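Local coordinates for probable D-tyrosyl-tRNA(Tyr) deacylase 1 (Homo sapiens, PDB 2OKV) that removes D-amino acids from mischarged tRNAs and glycine from tRNA(Ala), working as a homodimer, and is also implicated in DNA replication as a DNA-unwinding element-binding protein, at the interface of chains A and B. Sequence-based numbering; all coordinates share one arbitrary frame. Chains: chain A/B, Probable D-tyrosyl-tRNA(Tyr) deacylase 1.

Contact 1: the interface of chains A and B. Residues chain A 53, 63; chain B 80-81, 91, 93.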
ATOM      1  N   ARG A  53      -5.472 -15.316  -1.012  1.00 43.05           N
ATOM      2  CA  ARG A  53      -6.417 -15.635   0.063  1.00 43.56           C
ATOM      3  C   ARG A  53      -6.351 -14.667   1.228  1.00 43.37           C
ATOM      4  O   ARG A  53      -5.770 -14.949   2.263  1.00 43.47           O
ATOM      5  CB  ARG A  53      -6.238 -17.073   0.521  1.00 43.20           C
ATOM      6  CG  ARG A  53      -7.043 -18.005  -0.320  1.00 45.80           C
ATOM      7  CD  ARG A  53      -6.217 -19.149  -0.837  1.00 50.75           C
ATOM      8  NE  ARG A  53      -6.059 -20.209   0.133  1.00 52.28           N
ATOM      9  CZ  ARG A  53      -6.017 -21.506  -0.170  1.00 55.99           C
ATOM     10  NH1 ARG A  53      -6.157 -21.918  -1.433  1.00 57.67           N
ATOM     11  NH2 ARG A  53      -5.859 -22.402   0.797  1.00 54.07           N
ATOM     12  N   TRP A  63      -7.500 -15.829   6.227  1.00 42.69           N
ATOM     13  CA  TRP A  63      -6.598 -16.249   5.152  1.00 42.60           C
ATOM     14  C   TRP A  63      -7.073 -17.457   4.381  1.00 42.04           C
ATOM     15  O   TRP A  63      -6.264 -18.317   4.025  1.00 41.44           O
ATOM     16  CB  TRP A  63      -5.187 -16.523   5.706  1.00 43.85           C
ATOM     17  CG  TRP A  63      -4.775 -15.493   6.672  1.00 44.27           C
ATOM     18  CD1 TRP A  63      -4.446 -15.675   7.990  1.00 46.74           C
ATOM     19  CD2 TRP A  63      -4.686 -14.095   6.421  1.00 46.18           C
ATOM     20  NE1 TRP A  63      -4.148 -14.467   8.566  1.00 47.25           N
ATOM     21  CE2 TRP A  63      -4.291 -13.479   7.624  1.00 46.82           C
ATOM     22  CE3 TRP A  63      -4.908 -13.297   5.288  1.00 47.10           C
ATOM     23  CZ2 TRP A  63      -4.095 -12.101   7.726  1.00 47.31           C
ATOM     24  CZ3 TRP A  63      -4.719 -11.939   5.386  1.00 47.50           C
ATOM     25  CH2 TRP A  63      -4.314 -11.349   6.600  1.00 47.02           C
TER
ATOM     26  N   PHE B  80       1.516  -6.493  10.005  1.00 42.24           N
ATOM     27  CA  PHE B  80       2.326  -7.711   9.902  1.00 42.55           C
ATOM     28  C   PHE B  80       2.184  -8.451   8.569  1.00 41.90           C
ATOM     29  O   PHE B  80       3.036  -9.269   8.243  1.00 42.46           O
ATOM     30  CB  PHE B  80       2.031  -8.672  11.076  1.00 42.71           C
ATOM     31  CG  PHE B  80       0.693  -9.379  10.974  1.00 43.70           C
ATOM     32  CD1 PHE B  80       0.570 -10.575  10.263  1.00 43.96           C
ATOM     33  CD2 PHE B  80      -0.440  -8.847  11.587  1.00 43.95           C
ATOM     34  CE1 PHE B  80      -0.656 -11.226  10.155  1.00 44.86           C
ATOM     35  CE2 PHE B  80      -1.672  -9.489  11.490  1.00 45.30           C
ATOM     36  CZ  PHE B  80      -1.785 -10.686  10.773  1.00 45.16           C
ATOM     37  N   THR B  81       1.120  -8.177   7.803  1.00 41.59           N
ATOM     38  CA  THR B  81       0.877  -8.894   6.526  1.00 41.12           C
ATOM     39  C   THR B  81       1.935  -8.628   5.457  1.00 41.95           C
ATOM     40  O   THR B  81       2.098  -9.421   4.512  1.00 41.72           O
ATOM     41  CB  THR B  81      -0.534  -8.612   5.927  1.00 40.64           C
ATOM     42  OG1 THR B  81      -0.711  -7.209   5.735  1.00 39.49           O
ATOM     43  CG2 THR B  81      -1.632  -9.118   6.861  1.00 40.32           C
ATOM     44  N   PRO B  91      -1.361 -16.930   2.411  1.00 55.95           N
ATOM     45  CA  PRO B  91      -0.254 -16.282   3.106  1.00 55.57           C
ATOM     46  C   PRO B  91       0.217 -17.085   4.323  1.00 55.16           C
ATOM     47  O   PRO B  91      -0.592 -17.728   5.006  1.00 55.12           O
ATOM     48  CB  PRO B  91      -0.853 -14.942   3.553  0.50 55.51           C
ATOM     49  CG  PRO B  91      -2.118 -14.782   2.769  0.50 55.63           C
ATOM     50  CD  PRO B  91      -2.610 -16.163   2.545  0.50 55.91           C
ATOM     51  N   PHE B  93       2.823 -16.288   7.711  1.00 52.65           N
ATOM     52  CA  PHE B  93       3.385 -15.107   8.373  1.00 52.23           C
ATOM     53  C   PHE B  93       4.527 -15.410   9.339  1.00 52.17           C
ATOM     54  O   PHE B  93       4.787 -14.624  10.254  1.00 52.11           O
ATOM     55  CB  PHE B  93       2.276 -14.304   9.072  1.00 51.94           C
ATOM     56  CG  PHE B  93       1.151 -13.914   8.159  1.00 51.50           C
ATOM     57  CD1 PHE B  93      -0.051 -14.624   8.175  1.00 51.06           C
ATOM     58  CD2 PHE B  93       1.299 -12.859   7.260  1.00 50.96           C
ATOM     59  CE1 PHE B  93      -1.091 -14.278   7.319  1.00 50.03           C
ATOM     60  CE2 PHE B  93       0.260 -12.509   6.395  1.00 51.28           C
ATOM     61  CZ  PHE B  93      -0.940 -13.226   6.429  1.00 50.42           C
TER
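A:Trp63 lies against B:Phe93, B:Pro91 and B:Thr81 in the homodimer interface of this DTD-family deacylase, an aromatic and aliphatic patch built mainly from loops. The indole comes from a loop residue with a left-handed backbone conformation. Its CG stands anti to the carbonyl carbon (chi1 -43°), an orientation that carries the ring towards chain B. At the root of the side chain, the methylene A:Trp63 CB passes B:Pro91 CD at 4.1 Å. B:Pro91 CD also approaches the backbone carbonyl O of A:Arg53 at 3.4 Å, and this oxygen sits at the edge of the indole, in its plane, so the pyrrolidine bears on both the carbonyl and the root of the tryptophan. Further out, CG, CD1 and CD2 come under the CE1 corner of B:Phe93. The approach tightens at the ring nitrogen, with A:Trp63 NE1 3.3 Å from B:Phe93 CE1, and CE2 is equally near that carbon. Along the benzo ring B:Phe93 CZ takes over as the phenyl partner, at 3.6 Å from A:Trp63 CZ2. B:Phe93 therefore presents its CE1-CZ edge to one indole face, an inclined edge-to-face arrangement with the phenyl edge displaced towards the rim. On that same face, A:Trp63 CE3 has B:Pro91 CG 4.0 Å away. At the far end, A:Trp63 CH2 touches the methyl CG2 of B:Thr81 at 3.5 Å. That methyl points at the indole because it is anti to its own carbonyl carbon, while OG1 occupies the position between backbone N and carbonyl carbon (chi1 57°). B:Phe80, from the same 3-10 helix 80-82, grazes A:Trp63 CZ2 with its CZ. Mostly it acts as a second shell: B:Phe80 CE1 stands 3.7 Å above the centre of the B:Phe93 ring, and this edge-on support should help to fix the tilt at which B:Phe93 meets the tryptophan.

Contact 2: the interface of chains A and B. Residues chain A 30, 78-79, 81; chain B 137, 140-142.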
ATOM      1  N   LEU A  30      -2.821  -1.624  -6.618  1.00 40.11           N
ATOM      2  CA  LEU A  30      -1.979  -0.575  -7.222  1.00 40.27           C
ATOM      3  C   LEU A  30      -0.895  -1.275  -8.018  1.00 40.21           C
ATOM      4  O   LEU A  30      -0.113  -2.033  -7.456  1.00 39.72           O
ATOM      5  CB  LEU A  30      -1.367   0.330  -6.133  1.00 40.56           C
ATOM      6  CG  LEU A  30      -2.373   1.214  -5.373  1.00 41.53           C
ATOM      7  CD1 LEU A  30      -1.868   1.704  -4.015  1.00 41.10           C
ATOM      8  CD2 LEU A  30      -2.798   2.406  -6.250  1.00 42.07           C
ATOM      9  N   SER A  78      -3.257   2.274 -11.936  1.00 42.32           N
ATOM     10  CA  SER A  78      -1.876   2.242 -12.389  1.00 42.85           C
ATOM     11  C   SER A  78      -1.032   3.043 -11.426  1.00 42.35           C
ATOM     12  O   SER A  78      -1.445   4.120 -10.989  1.00 43.09           O
ATOM     13  CB  SER A  78      -1.744   2.854 -13.794  1.00 43.98           C
ATOM     14  OG  SER A  78      -2.674   3.932 -13.953  1.00 47.28           O
ATOM     15  N   GLN A  79       0.162   2.541 -11.126  1.00 41.65           N
ATOM     16  CA  GLN A  79       1.031   3.182 -10.148  1.00 41.50           C
ATOM     17  C   GLN A  79       2.490   2.886 -10.461  1.00 42.07           C
ATOM     18  O   GLN A  79       3.000   1.824 -10.099  1.00 43.45           O
ATOM     19  CB  GLN A  79       0.665   2.718  -8.725  1.00 40.66           C
ATOM     20  CG  GLN A  79       1.526   3.298  -7.600  1.00 40.08           C
ATOM     21  CD  GLN A  79       1.079   4.680  -7.161  1.00 38.46           C
ATOM     22  OE1 GLN A  79       0.405   4.824  -6.148  1.00 42.97           O
ATOM     23  NE2 GLN A  79       1.401   5.687  -7.945  1.00 39.16           N
ATOM     24  N   THR A  81       5.170   4.289  -9.299  1.00 41.37           N
ATOM     25  CA  THR A  81       6.096   4.598  -8.205  1.00 41.03           C
ATOM     26  C   THR A  81       6.542   3.395  -7.347  1.00 41.92           C
ATOM     27  O   THR A  81       7.371   3.553  -6.441  1.00 41.06           O
ATOM     28  CB  THR A  81       5.525   5.699  -7.301  1.00 40.91           C
ATOM     29  OG1 THR A  81       4.266   5.273  -6.787  1.00 38.87           O
ATOM     30  CG2 THR A  81       5.326   6.994  -8.099  1.00 39.93           C
TER
ATOM     31  N   ASN B 137      -5.409   8.433  -0.870  1.00 39.21           N
ATOM     32  CA  ASN B 137      -4.112   8.403  -1.521  1.00 39.04           C
ATOM     33  C   ASN B 137      -4.065   9.482  -2.612  1.00 38.74           C
ATOM     34  O   ASN B 137      -4.831   9.430  -3.570  1.00 38.82           O
ATOM     35  CB  ASN B 137      -3.843   7.003  -2.086  1.00 39.51           C
ATOM     36  CG  ASN B 137      -2.388   6.813  -2.548  1.00 40.39           C
ATOM     37  OD1 ASN B 137      -1.765   7.725  -3.064  1.00 41.39           O
ATOM     38  ND2 ASN B 137      -1.851   5.617  -2.341  1.00 39.23           N
ATOM     39  N   PRO B 140      -2.406   8.585  -7.363  1.00 37.42           N
ATOM     40  CA  PRO B 140      -1.889   8.088  -6.102  1.00 37.69           C
ATOM     41  C   PRO B 140      -0.351   8.110  -6.124  1.00 38.21           C
ATOM     42  O   PRO B 140       0.242   8.131  -7.200  1.00 37.77           O
ATOM     43  CB  PRO B 140      -2.418   6.646  -6.050  1.00 37.69           C
ATOM     44  CG  PRO B 140      -2.508   6.227  -7.491  1.00 37.88           C
ATOM     45  CD  PRO B 140      -2.873   7.498  -8.254  1.00 37.84           C
ATOM     46  N   VAL B 141       0.265   8.131  -4.943  1.00 38.74           N
ATOM     47  CA  VAL B 141       1.727   7.969  -4.806  1.00 38.89           C
ATOM     48  C   VAL B 141       1.947   6.914  -3.725  1.00 39.22           C
ATOM     49  O   VAL B 141       1.462   7.058  -2.585  1.00 38.92           O
ATOM     50  CB  VAL B 141       2.450   9.286  -4.430  1.00 38.64           C
ATOM     51  CG1 VAL B 141       3.909   9.014  -4.063  1.00 39.43           C
ATOM     52  CG2 VAL B 141       2.410  10.256  -5.584  1.00 39.53           C
ATOM     53  N   THR B 142       2.663   5.853  -4.084  1.00 39.39           N
ATOM     54  CA  THR B 142       2.849   4.726  -3.154  1.00 39.25           C
ATOM     55  C   THR B 142       4.280   4.223  -3.264  1.00 38.65           C
ATOM     56  O   THR B 142       4.735   3.908  -4.345  1.00 37.63           O
ATOM     57  CB  THR B 142       1.884   3.566  -3.509  1.00 39.81           C
ATOM     58  OG1 THR B 142       0.547   4.064  -3.641  1.00 40.00           O
ATOM     59  CG2 THR B 142       1.921   2.455  -2.438  1.00 39.26           C
TER
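A:Gln79 and B:Thr142 meet with their side chains crossing at about a right angle, where the Gly-cisPro motif of chain B, which by family analogy enforces rejection of L-amino acids, enters the active-site region of chain A. B:Pro140, which follows the cis peptide bond, belongs to the conserved NXGPXT stretch of DTD enzymes, and A:Ser78, A:Gln79 and A:Thr81 belong to the SQFTL stretch facing it. The side chain of A:Gln79 starts out extended, CG anti to N (chi1 179°), and bends at chi2 (83°), swinging the carboxamide so that its O/N end points at the incoming loop. Both ends of this amide are engaged. A:Gln79 OE1 accepts a 2.6 Å hydrogen bond from the hydroxyl OG1 of B:Thr142, which is tilted from the carbonyl plane. A:Gln79 NE2 donates to the B:Pro140 backbone O at 2.8 Å along a nearly straight path; the acceptor lies in the glutamine amide plane, yet NE2 stands well above the carbonyl plane of the proline, 62° out of it. This two-ended grip should fix the amide rotation. The pyrrolidine and the threonine flank the amide oxygen on opposite sides of its plane, with B:Pro140 CB 3.4 Å from A:Gln79 OE1. A:Leu30, from strand 26-32, runs past the proline in the opposite direction, its CD2 4.0 Å from B:Pro140 CG, while its other methyl CD1 reaches the B:Thr142 hydroxyl. A:Thr81 instead addresses the backbone of B:Thr142: its OG1 accepts from the amide N at 3.2 Å and donates to the carbonyl O at 2.8 Å, so that one hydroxyl spans the N-H and the C=O of the same residue near the start of strand 141-146. Behind this first shell, B:Asn137 braces the motif within its own chain. B:Asn137 OD1 accepts from the B:Val141 amide N at 2.8 Å, and its ND2 donates to B:Thr142 OG1, leaving that hydroxyl to give its hydrogen to the glutamine.

Contacts 1 and 2 belong to the same two-fold interface, with their C-alpha centres about 22 Å apart. They share Thr81 of the 3-10 helix 80-82, which takes part through chain B in contact 1 and through chain A in contact 2. By symmetry each copy of this residue does both jobs at once, its methyl and its hydroxyl serving different contacts. Contact 1 is largely apolar, whereas contact 2 is rich in hydrogen bonds and inserts the Gly-cisPro motif, so dimer packing is probably coupled to the positioning of each active site.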